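Local coordinates for protein cephalosporin acylase (PDB 2NLZ) that probably acts as an N-terminal nucleophile hydrolase of the gamma-glutamyltranspeptidase family, cleaving amide bonds such as those of cephalosporin side chains, at residues L58-P63 with E151-T156; Y112-V117 with A230-H235; A165-V170 with G190-V195; D184-K189 with E197-Q202; A205-S210 with P388-A393. The protein carries 1 engineered substitution. One frame throughout, in Å; residues are numbered along the deposited sequence.

Overall arrangement
Interactions 1, 2 and 5 are buried, 3 and 4 partly exposed; only 1 and 4 have clear hydrogen bonds across them. Interaction 1 sets a tyrosine on a helix end, 2 packs two valines on a phenylalanine, and 5 rests a tight turn on a helix with no hydrogen bond across. Interactions 3 and 4 share elements, since the loop after helix 180-186 touches helix 157-173 in one and leads to strand 198-199 in the other; a salt bridge from R191 to E197 joins them. Strand 198-199 pairs with strand 153-154, which ties interaction 4 to interaction 1. F231 against P388 connects interactions 2 and 5.

Interaction 1. Residues L58-P63 with E151-T156; sequences LTVLEP and EGYPVT
Y153, on the short strand 153-154, reaches across to V60, L61 and P63 at the C-terminal end of helix 47-61, and its ring and hydroxyl make essentially the whole contact. The polar part is a single hydrogen bond. OH of Y153 donates to the backbone O of V60 over 2.6 Å, arriving in the carbonyl plane on a lone pair, with a C=O...O angle of 143°. The apolar part comes from L61 and V60. L61 lays CD2 over one face of the tyrosine ring, 3.8 Å from its centroid and 16° off the normal, a CH-pi contact displaced toward CG. From V60, the branch anti to its own backbone N brings CG1 to 3.9 Å from CE2 of Y153. P63 sets a ring carbon against the hydroxyl, its CD 3.4 Å from OH of Y153. The tyrosine CG sits between its backbone N and carbonyl carbon (chi1 63°), which throws the ring off the strand toward the helix end. Farther out, L159 and W163 of helix 157-173 also touch Y153, while the backbone of Y153 pairs with W199 on the neighbouring strand. The contact thus links a two-stranded ribbon to a helix terminus of this gamma-glutamyltranspeptidase-type fold. Chemically, one phenol satisfies a buried carbonyl of the last helical turn while its own hydroxyl finds a partner.

Interaction 2. Residues Y112-V117 with A230-H235; sequences YGVIPV and AFFDKH
V114 and V117 close on the ring of F232, an example of loop-on-helix packing in which an irregular segment between helices 97-101 and 122-133 lies on the last turns of helix 223-234. In the first shell, the side chains of V114 and F232 run antiparallel past one another, and CG1 of V114 comes to 3.9 Å from CD1 of the ring. The backbone O of V114 lies at the ring edge, 3.8 Å from CE1 of F232. V117 takes the outer end of the same ring: its CG1 is 3.7 Å from CZ of F232. With CG1 of V117 anti to the backbone N (chi1 -178°), its other methyl, CG2, lies in the ring plane at the edge, so the two branches share the CE1-CZ end of the phenylalanine. CG2 of V114 rests instead just past the helix end, 3.6 Å from the carbonyl O of H235. One shell out, the loop is also held by backbone hydrogen bonds of G113 with S383 and of P116 with G398, and V117 touches S383. On the helix side, F231 leans on P388, and ND1 of H235 lies over one face of the F231 ring. The helix end is tied by that same imidazole: ND1 of H235 donates to the backbone O of F231 at 3.1 Å, with an N-H...O angle of 161° and the oxygen almost exactly in the imidazole plane.

Interaction 3. Residues A165-V170 with G190-V195; sequences AAYDRV and GRAPRV. Engineered in segment 165-170: V170 (natural residue Phe).
The phenol ring of Y167 carries the extended backbone of R191 and A192 over one face, in a loop-on-helix packing where the connection between helix 180-186 and strand 198-199 runs across helix 157-173. CA of R191 stands 4.0 Å from the ring centroid and 17° off the normal, a CH-pi contact made by the main chain and not by the long arginine side chain. The backbone N of A192 lies over the same face, 4.0 Å above the plane and nearer the CG end, while R191 CA sits toward the hydroxyl end; the loop therefore follows the length of the ring. Beyond the rim, OH of Y167 is 2.9 Å from the carbonyl O of G190. The second flat group is the guanidinium of R191, which leads away from the tyrosine. NE of R194 lies above one of its faces, but both are donors and no hydrogen bond joins them. E197 lies beside them: its OE2 forms a salt bridge with NH1 of R191 and accepts the backbone N of R194, and its charge probably eases the approach of the two side chains. The tyrosine is itself packed by F183 and A187, and A192 by W163 and K164 of the same helix as Y167. CG of Y167 is anti to its backbone N (chi1 -179°), which directs the ring out along the loop. The alanine methyl packs at the root of the ring, with A192 CB 3.8 Å from Y167 CB.

Interaction 4. Residues D184-K189 with E197-Q202; sequences DTFAPK and EVWRSQ
W199 holds CG anti to its backbone N (chi1 176°), which sends the indole across to T185 and F186, while K189, bent at its second torsion, brings its amine back to E197. NE1 of W199 donates to the backbone O of T185 at 3.0 Å, with an N-H...O angle of 144°; the oxygen lies close to the indole plane, and the donor in the carbonyl plane. A water gives that same O of T185 a second hydrogen bond at 2.8 Å, and gives another to the backbone O of R200. The rings of F186 and W199 are nearly parallel, at 22°, but slid apart with little overlap; CD1 of F186 still comes to 3.6 Å from CZ2 of W199. CD of P188 sits at the pyrrole edge of the indole. At the solvent side, NZ of K189 and OE1 of E197 form a salt bridge whose hydrogen bond, 3.3 Å, is weak, whereas the other oxygen of E197 is held by the loop before the strand. W163 meets W199 edge-to-face and bonds to the carbonyl of F186. One carbonyl late in helix 180-186 thus receives an indole N-H and a water together, joining the helix end to strand 198-199 and the residue after it through polar bonds beside the F186-W199 ring pair.

Interaction 5. Residues A205-S210 with P388-A393; sequences ADTLRS and PGTGIA
T207, on helix 202-212, meets T390 at about a right angle, and these two threonines, joined by I392, bury most of the surface of the contact. T207 has its OG1 anti to the backbone N (chi1 176°), which leaves CG2 facing the turn, beside the backbone O of T390; the modelled separation there is too short to be given weight at this resolution. CB of T207 likewise lies against OG1 of T390. The two hydroxyl oxygens, OG1 of T207 and OG1 of T390, are 3.5 Å apart, and no hydrogen bond spans the segments: T207 packs with CB and CG2 against the oxygens of T390. I392 comes at a slant to the same helix residue, its CD1 3.9 Å and its CG1 4.0 Å from OG1 of T207. T207 also touches I68 and L224. L224, on helix 223-234, touches T390 as well and therefore bridges both sides of the contact. The turn bears G389 and G391 at positive phi, which lets the chain reverse within four residues. The helix at T207 is continuous, with R209 N bonded to A205 O at 2.9 Å. Such packing is that of a tight beta-hairpin loop, here between a short strand 386-387 and a weakly bonded strand at about 392-393, antiparallel to it, set against the side of a helix.

Interaction 1. Residues L58-P63 with E151-T156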
# COMPACT_ATOMS: atom_id res chain seq x y z
N LEU D 58 -35.24 6.35 5.77
CA LEU D 58 -34.08 6.35 6.67
C LEU D 58 -34.47 6.40 8.14
O LEU D 58 -33.76 5.92 9.02
CB LEU D 58 -33.15 7.53 6.35
CG LEU D 58 -32.32 7.45 5.07
CD1 LEU D 58 -31.81 8.81 4.62
CD2 LEU D 58 -31.18 6.47 5.22
N THR D 59 -35.63 7.01 8.38
CA THR D 59 -36.23 7.11 9.71
C THR D 59 -36.49 5.73 10.31
O THR D 59 -36.45 5.54 11.52
CB THR D 59 -37.49 7.97 9.64
OG1 THR D 59 -37.25 9.19 10.33
CG2 THR D 59 -38.69 7.27 10.24
N VAL D 60 -36.72 4.75 9.43
CA VAL D 60 -36.98 3.39 9.84
C VAL D 60 -35.74 2.53 9.65
O VAL D 60 -35.46 1.65 10.47
CB VAL D 60 -38.13 2.79 9.02
CG1 VAL D 60 -38.31 1.30 9.36
CG2 VAL D 60 -39.43 3.58 9.24
N LEU D 61 -34.98 2.80 8.58
CA LEU D 61 -33.90 1.92 8.14
C LEU D 61 -32.56 2.14 8.83
O LEU D 61 -31.74 1.23 8.91
CB LEU D 61 -33.71 2.02 6.63
CG LEU D 61 -34.89 1.50 5.81
CD1 LEU D 61 -34.84 2.06 4.40
CD2 LEU D 61 -34.90 -0.03 5.82
N GLU D 62 -32.36 3.35 9.33
CA GLU D 62 -31.15 3.68 10.09
C GLU D 62 -31.48 4.46 11.38
O GLU D 62 -31.15 5.65 11.48
CB GLU D 62 -30.18 4.47 9.21
CG GLU D 62 -28.77 4.51 9.73
CD GLU D 62 -27.82 5.23 8.78
OE1 GLU D 62 -27.02 6.06 9.26
OE2 GLU D 62 -27.86 4.96 7.57
N PRO D 63 -32.10 3.80 12.38
CA PRO D 63 -32.57 4.49 13.58
C PRO D 63 -31.45 4.95 14.50
O PRO D 63 -31.68 5.68 15.45
CB PRO D 63 -33.42 3.42 14.29
CG PRO D 63 -33.57 2.31 13.30
CD PRO D 63 -32.38 2.36 12.44
N GLU D 151 -43.37 -4.47 7.74
CA GLU D 151 -42.88 -5.78 7.35
C GLU D 151 -41.52 -6.09 7.94
O GLU D 151 -41.22 -7.24 8.23
CB GLU D 151 -42.85 -5.90 5.82
CG GLU D 151 -44.25 -6.00 5.20
CD GLU D 151 -44.29 -5.64 3.72
OE1 GLU D 151 -45.37 -5.24 3.24
OE2 GLU D 151 -43.24 -5.75 3.04
N GLY D 152 -40.71 -5.06 8.13
CA GLY D 152 -39.39 -5.22 8.74
C GLY D 152 -38.24 -5.40 7.77
O GLY D 152 -38.45 -5.65 6.58
N TYR D 153 -37.02 -5.30 8.28
CA TYR D 153 -35.81 -5.45 7.47
C TYR D 153 -34.66 -6.14 8.21
O TYR D 153 -34.54 -6.00 9.42
CB TYR D 153 -35.34 -4.09 6.94
CG TYR D 153 -34.93 -3.10 8.00
CD1 TYR D 153 -33.59 -2.93 8.35
CD2 TYR D 153 -35.88 -2.31 8.65
CE1 TYR D 153 -33.21 -2.02 9.33
CE2 TYR D 153 -35.50 -1.40 9.63
CZ TYR D 153 -34.17 -1.26 9.96
OH TYR D 153 -33.80 -0.35 10.93
N PRO D 154 -33.82 -6.90 7.47
CA PRO D 154 -32.62 -7.50 8.07
C PRO D 154 -31.56 -6.47 8.39
O PRO D 154 -31.24 -5.63 7.55
CB PRO D 154 -32.11 -8.45 6.98
CG PRO D 154 -32.66 -7.92 5.72
CD PRO D 154 -33.95 -7.24 6.04
N VAL D 155 -31.01 -6.55 9.59
CA VAL D 155 -30.04 -5.57 10.09
C VAL D 155 -28.62 -5.85 9.56
O VAL D 155 -28.09 -6.95 9.71
CB VAL D 155 -30.08 -5.52 11.63
CG1 VAL D 155 -29.00 -4.61 12.19
CG2 VAL D 155 -31.44 -5.07 12.10
N THR D 156 -28.03 -4.85 8.92
CA THR D 156 -26.68 -5.00 8.39
C THR D 156 -25.65 -4.91 9.54
O THR D 156 -25.95 -4.28 10.56
CB THR D 156 -26.38 -3.94 7.28
OG1 THR D 156 -26.19 -2.66 7.88
CG2 THR D 156 -27.52 -3.88 6.24

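Interaction 2. Residues Y112-V117 with A230-H235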
# COMPACT_ATOMS: atom_id res chain seq x y z
N TYR D 112 -29.13 13.53 27.65
CA TYR D 112 -30.25 12.60 27.56
C TYR D 112 -31.43 12.97 28.46
O TYR D 112 -31.28 13.73 29.42
CB TYR D 112 -29.75 11.18 27.86
CG TYR D 112 -28.61 10.77 26.95
CD1 TYR D 112 -27.34 10.52 27.46
CD2 TYR D 112 -28.80 10.67 25.57
CE1 TYR D 112 -26.29 10.16 26.62
CE2 TYR D 112 -27.76 10.30 24.72
CZ TYR D 112 -26.50 10.04 25.25
OH TYR D 112 -25.48 9.68 24.40
N GLY D 113 -32.60 12.44 28.14
CA GLY D 113 -33.80 12.76 28.90
C GLY D 113 -34.67 13.80 28.23
O GLY D 113 -34.50 14.10 27.06
N VAL D 114 -35.61 14.36 28.98
CA VAL D 114 -36.61 15.23 28.40
C VAL D 114 -36.10 16.64 28.24
O VAL D 114 -36.71 17.46 27.52
CB VAL D 114 -37.91 15.24 29.23
CG1 VAL D 114 -38.70 13.97 28.98
CG2 VAL D 114 -37.60 15.39 30.71
N ILE D 115 -34.99 16.93 28.90
CA ILE D 115 -34.46 18.29 28.99
C ILE D 115 -33.86 18.87 27.69
O ILE D 115 -34.19 20.00 27.33
CB ILE D 115 -33.51 18.44 30.21
CG1 ILE D 115 -34.27 18.09 31.50
CG2 ILE D 115 -32.96 19.86 30.31
CD1 ILE D 115 -33.50 17.20 32.45
N PRO D 116 -33.01 18.10 26.96
CA PRO D 116 -32.41 18.67 25.74
C PRO D 116 -33.27 18.56 24.47
O PRO D 116 -32.78 18.85 23.38
CB PRO D 116 -31.16 17.81 25.56
CG PRO D 116 -31.60 16.48 26.03
CD PRO D 116 -32.55 16.72 27.18
N VAL D 117 -34.52 18.14 24.61
CA VAL D 117 -35.41 17.99 23.46
C VAL D 117 -35.97 19.33 22.97
O VAL D 117 -36.61 20.05 23.73
CB VAL D 117 -36.59 17.06 23.80
CG1 VAL D 117 -37.49 16.87 22.59
CG2 VAL D 117 -36.09 15.71 24.32
N ALA D 230 -48.37 14.73 26.22
CA ALA D 230 -48.80 14.00 27.41
C ALA D 230 -47.65 13.26 28.05
O ALA D 230 -47.53 13.22 29.27
CB ALA D 230 -49.94 13.04 27.07
N PHE D 231 -46.79 12.66 27.23
CA PHE D 231 -45.65 11.90 27.73
C PHE D 231 -44.59 12.80 28.38
O PHE D 231 -43.95 12.41 29.37
CB PHE D 231 -45.04 11.04 26.62
CG PHE D 231 -43.98 10.09 27.12
CD1 PHE D 231 -44.32 8.94 27.82
CD2 PHE D 231 -42.64 10.35 26.89
CE1 PHE D 231 -43.35 8.06 28.27
CE2 PHE D 231 -41.66 9.49 27.35
CZ PHE D 231 -42.03 8.34 28.04
N PHE D 232 -44.40 13.98 27.81
CA PHE D 232 -43.45 14.96 28.34
C PHE D 232 -43.94 15.59 29.64
O PHE D 232 -43.17 15.77 30.58
CB PHE D 232 -43.14 16.04 27.29
CG PHE D 232 -42.01 15.66 26.38
CD1 PHE D 232 -40.76 16.24 26.54
CD2 PHE D 232 -42.19 14.72 25.38
CE1 PHE D 232 -39.70 15.88 25.70
CE2 PHE D 232 -41.14 14.35 24.54
CZ PHE D 232 -39.89 14.94 24.70
N ASP D 233 -45.24 15.90 29.69
CA ASP D 233 -45.87 16.46 30.89
C ASP D 233 -45.83 15.45 32.04
O ASP D 233 -45.72 15.84 33.20
CB ASP D 233 -47.31 16.89 30.58
CG ASP D 233 -47.92 17.70 31.70
OD1 ASP D 233 -47.75 18.93 31.72
OD2 ASP D 233 -48.60 17.09 32.55
N LYS D 234 -45.91 14.17 31.71
CA LYS D 234 -45.89 13.09 32.70
C LYS D 234 -44.50 12.86 33.29
O LYS D 234 -44.36 12.29 34.37
CB LYS D 234 -46.42 11.80 32.06
CG LYS D 234 -46.84 10.72 33.05
CD LYS D 234 -47.40 9.48 32.34
CE LYS D 234 -48.74 9.78 31.69
NZ LYS D 234 -49.25 8.60 30.94
N HIS D 235 -43.46 13.31 32.58
CA HIS D 235 -42.08 13.12 33.03
C HIS D 235 -41.29 14.41 33.20
O HIS D 235 -40.06 14.41 33.09
CB HIS D 235 -41.34 12.18 32.09
CG HIS D 235 -41.81 10.76 32.17
ND1 HIS D 235 -42.79 10.25 31.34
CD2 HIS D 235 -41.44 9.74 32.98
CE1 HIS D 235 -43.01 8.98 31.64
NE2 HIS D 235 -42.20 8.65 32.63

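Interaction 3. Residues A165-V170 with G190-V195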
# COMPACT_ATOMS: atom_id res chain seq x y z
N ALA D 165 -23.91 -0.81 20.44
CA ALA D 165 -23.18 0.19 21.22
C ALA D 165 -24.13 1.09 21.99
O ALA D 165 -23.89 1.41 23.15
CB ALA D 165 -22.28 1.02 20.33
N ALA D 166 -25.22 1.47 21.33
CA ALA D 166 -26.25 2.29 21.95
C ALA D 166 -26.99 1.52 23.03
O ALA D 166 -27.41 2.11 24.01
CB ALA D 166 -27.23 2.81 20.91
N TYR D 167 -27.15 0.21 22.85
CA TYR D 167 -27.76 -0.62 23.88
C TYR D 167 -26.83 -0.82 25.09
O TYR D 167 -27.23 -0.53 26.22
CB TYR D 167 -28.22 -1.98 23.32
CG TYR D 167 -28.87 -2.87 24.36
CD1 TYR D 167 -28.18 -3.94 24.93
CD2 TYR D 167 -30.17 -2.62 24.80
CE1 TYR D 167 -28.77 -4.74 25.91
CE2 TYR D 167 -30.77 -3.42 25.77
CZ TYR D 167 -30.07 -4.48 26.32
OH TYR D 167 -30.67 -5.27 27.27
N ASP D 168 -25.61 -1.29 24.83
CA ASP D 168 -24.64 -1.67 25.87
C ASP D 168 -24.25 -0.53 26.80
O ASP D 168 -24.11 -0.72 28.01
CB ASP D 168 -23.37 -2.27 25.26
CG ASP D 168 -23.55 -3.71 24.79
OD1 ASP D 168 -24.51 -4.38 25.24
OD2 ASP D 168 -22.72 -4.17 23.98
N ARG D 169 -24.07 0.66 26.23
CA ARG D 169 -23.72 1.84 27.01
C ARG D 169 -24.92 2.31 27.84
O ARG D 169 -24.78 2.80 28.97
CB ARG D 169 -23.24 2.97 26.09
CG ARG D 169 -23.17 4.33 26.78
CD ARG D 169 -21.94 5.12 26.39
NE ARG D 169 -22.25 6.23 25.48
CZ ARG D 169 -22.69 7.42 25.87
NH1 ARG D 169 -22.89 7.68 27.16
NH2 ARG D 169 -22.94 8.35 24.98
N VAL D 170 -26.10 2.10 27.28
CA VAL D 170 -27.30 2.76 27.75
C VAL D 170 -28.20 1.88 28.64
O VAL D 170 -29.04 2.40 29.38
CB VAL D 170 -28.05 3.34 26.51
CG1 VAL D 170 -29.55 3.19 26.63
CG2 VAL D 170 -27.58 4.77 26.15
N GLY D 190 -34.97 -7.68 24.33
CA GLY D 190 -34.12 -7.52 25.51
C GLY D 190 -32.65 -7.41 25.18
O GLY D 190 -31.79 -7.59 26.04
N ARG D 191 -32.36 -7.11 23.92
CA ARG D 191 -31.03 -6.79 23.44
C ARG D 191 -31.16 -6.04 22.11
O ARG D 191 -32.26 -5.88 21.59
CB ARG D 191 -30.16 -8.06 23.32
CG ARG D 191 -30.15 -8.78 21.97
CD ARG D 191 -31.27 -9.78 21.82
NE ARG D 191 -31.26 -10.37 20.50
CZ ARG D 191 -31.76 -11.56 20.19
NH1 ARG D 191 -31.68 -11.98 18.94
NH2 ARG D 191 -32.33 -12.33 21.10
N ALA D 192 -30.04 -5.54 21.59
CA ALA D 192 -30.04 -4.92 20.27
C ALA D 192 -30.01 -6.01 19.20
O ALA D 192 -29.35 -7.03 19.38
CB ALA D 192 -28.84 -4.00 20.13
N PRO D 193 -30.72 -5.79 18.07
CA PRO D 193 -30.82 -6.73 16.94
C PRO D 193 -29.47 -7.25 16.46
O PRO D 193 -28.52 -6.48 16.36
CB PRO D 193 -31.44 -5.89 15.84
CG PRO D 193 -32.20 -4.84 16.53
CD PRO D 193 -31.50 -4.56 17.82
N ARG D 194 -29.40 -8.55 16.18
CA ARG D 194 -28.16 -9.16 15.68
C ARG D 194 -28.08 -8.98 14.18
O ARG D 194 -29.04 -8.54 13.55
CB ARG D 194 -28.10 -10.65 16.03
CG ARG D 194 -28.36 -10.99 17.48
CD ARG D 194 -28.20 -12.48 17.77
NE ARG D 194 -28.71 -12.82 19.10
CZ ARG D 194 -28.05 -12.62 20.25
NH1 ARG D 194 -26.84 -12.07 20.26
NH2 ARG D 194 -28.61 -12.97 21.40
N VAL D 195 -26.94 -9.32 13.60
CA VAL D 195 -26.79 -9.31 12.15
C VAL D 195 -27.75 -10.32 11.53
O VAL D 195 -27.81 -11.47 11.96
CB VAL D 195 -25.36 -9.69 11.74
CG1 VAL D 195 -25.14 -9.41 10.28
CG2 VAL D 195 -24.34 -8.96 12.60

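Interaction 4. Residues D184-K189 with E197-Q202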
# COMPACT_ATOMS: atom_id res chain seq x y z
N ASP D 184 -38.46 -0.72 24.57
CA ASP D 184 -39.59 -1.47 24.01
C ASP D 184 -39.59 -1.42 22.48
O ASP D 184 -39.91 -2.42 21.83
CB ASP D 184 -40.92 -0.94 24.56
CG ASP D 184 -41.10 -1.23 26.04
OD1 ASP D 184 -40.42 -2.14 26.57
OD2 ASP D 184 -41.92 -0.55 26.67
N THR D 185 -39.21 -0.27 21.93
CA THR D 185 -39.18 -0.02 20.49
C THR D 185 -37.92 -0.54 19.80
O THR D 185 -38.01 -1.21 18.77
CB THR D 185 -39.31 1.49 20.21
OG1 THR D 185 -40.49 1.99 20.82
CG2 THR D 185 -39.33 1.78 18.71
N PHE D 186 -36.75 -0.22 20.35
CA PHE D 186 -35.48 -0.49 19.66
C PHE D 186 -34.72 -1.70 20.18
O PHE D 186 -33.76 -2.15 19.55
CB PHE D 186 -34.59 0.75 19.69
CG PHE D 186 -35.18 1.93 19.00
CD1 PHE D 186 -35.48 1.87 17.65
CD2 PHE D 186 -35.45 3.09 19.70
CE1 PHE D 186 -36.03 2.96 17.01
CE2 PHE D 186 -36.01 4.18 19.07
CZ PHE D 186 -36.29 4.12 17.72
N ALA D 187 -35.14 -2.22 21.34
CA ALA D 187 -34.58 -3.46 21.86
C ALA D 187 -35.68 -4.42 22.31
O ALA D 187 -35.75 -4.76 23.49
CB ALA D 187 -33.63 -3.16 23.00
N PRO D 188 -36.52 -4.89 21.37
CA PRO D 188 -37.73 -5.59 21.80
C PRO D 188 -37.47 -6.99 22.35
O PRO D 188 -38.28 -7.51 23.10
CB PRO D 188 -38.57 -5.66 20.52
CG PRO D 188 -37.61 -5.59 19.42
CD PRO D 188 -36.42 -4.81 19.90
N LYS D 189 -36.33 -7.57 21.98
CA LYS D 189 -35.96 -8.89 22.47
C LYS D 189 -35.05 -8.83 23.69
O LYS D 189 -34.41 -9.83 24.03
CB LYS D 189 -35.30 -9.72 21.37
CG LYS D 189 -36.24 -10.68 20.64
CD LYS D 189 -36.54 -10.20 19.23
CE LYS D 189 -37.06 -11.34 18.38
NZ LYS D 189 -36.86 -11.06 16.94
N GLU D 197 -30.92 -10.39 11.71
CA GLU D 197 -32.17 -10.43 12.44
C GLU D 197 -33.09 -9.35 11.89
O GLU D 197 -32.66 -8.24 11.63
CB GLU D 197 -31.90 -10.24 13.94
CG GLU D 197 -33.02 -10.69 14.87
CD GLU D 197 -32.73 -10.35 16.33
OE1 GLU D 197 -33.69 -10.09 17.09
OE2 GLU D 197 -31.55 -10.33 16.71
N VAL D 198 -34.36 -9.69 11.69
CA VAL D 198 -35.33 -8.72 11.21
C VAL D 198 -35.85 -7.87 12.36
O VAL D 198 -36.23 -8.39 13.42
CB VAL D 198 -36.51 -9.40 10.50
CG1 VAL D 198 -37.66 -8.43 10.29
CG2 VAL D 198 -36.07 -9.97 9.17
N TRP D 199 -35.85 -6.56 12.16
CA TRP D 199 -36.44 -5.66 13.13
C TRP D 199 -37.59 -4.93 12.46
O TRP D 199 -37.50 -4.59 11.28
CB TRP D 199 -35.39 -4.67 13.65
CG TRP D 199 -35.94 -3.65 14.58
CD1 TRP D 199 -36.15 -3.78 15.92
CD2 TRP D 199 -36.37 -2.32 14.24
NE1 TRP D 199 -36.67 -2.63 16.44
CE2 TRP D 199 -36.82 -1.71 15.43
CE3 TRP D 199 -36.42 -1.58 13.06
CZ2 TRP D 199 -37.30 -0.40 15.47
CZ3 TRP D 199 -36.90 -0.28 13.09
CH2 TRP D 199 -37.34 0.30 14.29
N ARG D 200 -38.65 -4.71 13.22
CA ARG D 200 -39.82 -4.00 12.73
C ARG D 200 -40.35 -3.10 13.81
O ARG D 200 -40.00 -3.24 14.98
CB ARG D 200 -40.90 -4.99 12.28
CG ARG D 200 -41.19 -6.10 13.28
CD ARG D 200 -42.25 -7.07 12.77
NE ARG D 200 -43.54 -6.41 12.55
CZ ARG D 200 -44.46 -6.23 13.50
NH1 ARG D 200 -44.26 -6.67 14.73
NH2 ARG D 200 -45.60 -5.62 13.20
N SER D 201 -41.19 -2.16 13.42
CA SER D 201 -41.83 -1.28 14.37
C SER D 201 -43.19 -0.84 13.85
O SER D 201 -43.28 -0.01 12.93
CB SER D 201 -40.94 -0.08 14.64
OG SER D 201 -41.55 0.77 15.59
N GLN D 202 -44.24 -1.42 14.43
CA GLN D 202 -45.62 -1.03 14.13
C GLN D 202 -45.86 0.42 14.49
O GLN D 202 -46.63 1.11 13.84
CB GLN D 202 -46.63 -1.92 14.85
CG GLN D 202 -47.40 -2.88 13.94
CD GLN D 202 -48.27 -2.18 12.89
OE1 GLN D 202 -48.63 -1.01 13.04
NE2 GLN D 202 -48.62 -2.91 11.83
O HOH W 1 -40.50 -2.07 17.69

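Interaction 5. Residues A205-S210 with P388-A393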
# COMPACT_ATOMS: atom_id res chain seq x y z
N ALA D 205 -44.66 2.64 11.65
CA ALA D 205 -45.65 2.54 10.58
C ALA D 205 -46.89 3.42 10.83
O ALA D 205 -47.29 4.19 9.95
CB ALA D 205 -46.06 1.11 10.38
N ASP D 206 -47.48 3.28 12.03
CA ASP D 206 -48.69 4.01 12.42
C ASP D 206 -48.51 5.52 12.33
O ASP D 206 -49.35 6.23 11.75
CB ASP D 206 -49.11 3.63 13.85
CG ASP D 206 -49.63 2.21 13.95
OD1 ASP D 206 -50.03 1.63 12.92
OD2 ASP D 206 -49.64 1.66 15.07
N THR D 207 -47.42 6.00 12.90
CA THR D 207 -47.18 7.43 12.94
C THR D 207 -46.82 8.00 11.56
O THR D 207 -47.24 9.11 11.22
CB THR D 207 -46.16 7.81 14.04
OG1 THR D 207 -45.88 9.21 13.97
CG2 THR D 207 -44.89 7.08 13.86
N LEU D 208 -46.08 7.24 10.76
CA LEU D 208 -45.77 7.69 9.41
C LEU D 208 -47.04 7.76 8.58
O LEU D 208 -47.23 8.70 7.82
CB LEU D 208 -44.74 6.80 8.73
CG LEU D 208 -43.29 7.04 9.16
CD1 LEU D 208 -42.40 5.95 8.57
CD2 LEU D 208 -42.78 8.42 8.77
N ARG D 209 -47.92 6.77 8.75
CA ARG D 209 -49.24 6.82 8.13
C ARG D 209 -50.03 8.03 8.63
O ARG D 209 -50.70 8.71 7.85
CB ARG D 209 -49.99 5.51 8.37
CG ARG D 209 -51.26 5.34 7.54
CD ARG D 209 -51.33 3.95 6.90
NE ARG D 209 -50.82 2.90 7.79
CZ ARG D 209 -50.50 1.67 7.40
NH1 ARG D 209 -50.62 1.30 6.13
NH2 ARG D 209 -50.05 0.80 8.29
N SER D 210 -49.93 8.33 9.93
CA SER D 210 -50.69 9.43 10.49
C SER D 210 -50.23 10.78 9.95
O SER D 210 -51.04 11.68 9.80
CB SER D 210 -50.65 9.41 12.02
OG SER D 210 -51.53 10.38 12.59
N PRO D 388 -44.28 6.63 23.68
CA PRO D 388 -44.59 5.20 23.71
C PRO D 388 -45.54 4.75 22.61
O PRO D 388 -46.51 5.45 22.27
CB PRO D 388 -45.24 5.01 25.09
CG PRO D 388 -45.72 6.37 25.48
CD PRO D 388 -44.70 7.30 24.93
N GLY D 389 -45.23 3.58 22.03
CA GLY D 389 -46.07 2.98 20.99
C GLY D 389 -46.14 3.71 19.66
O GLY D 389 -46.88 3.29 18.76
N THR D 390 -45.40 4.80 19.52
CA THR D 390 -45.41 5.54 18.26
C THR D 390 -44.09 5.52 17.52
O THR D 390 -44.04 5.85 16.34
CB THR D 390 -45.91 6.99 18.42
OG1 THR D 390 -45.94 7.62 17.14
CG2 THR D 390 -45.00 7.75 19.30
N GLY D 391 -43.01 5.15 18.20
CA GLY D 391 -41.71 5.07 17.55
C GLY D 391 -41.10 6.41 17.19
O GLY D 391 -40.24 6.51 16.31
N ILE D 392 -41.56 7.47 17.86
CA ILE D 392 -40.96 8.78 17.66
C ILE D 392 -39.80 8.91 18.63
O ILE D 392 -39.99 9.16 19.82
CB ILE D 392 -41.98 9.93 17.84
CG1 ILE D 392 -43.18 9.74 16.92
CG2 ILE D 392 -41.32 11.28 17.57
CD1 ILE D 392 -44.34 10.67 17.20
N ALA D 393 -38.60 8.67 18.13
CA ALA D 393 -37.42 8.92 18.92
C ALA D 393 -37.10 10.41 18.85
O ALA D 393 -36.80 10.95 17.77
CB ALA D 393 -36.26 8.11 18.40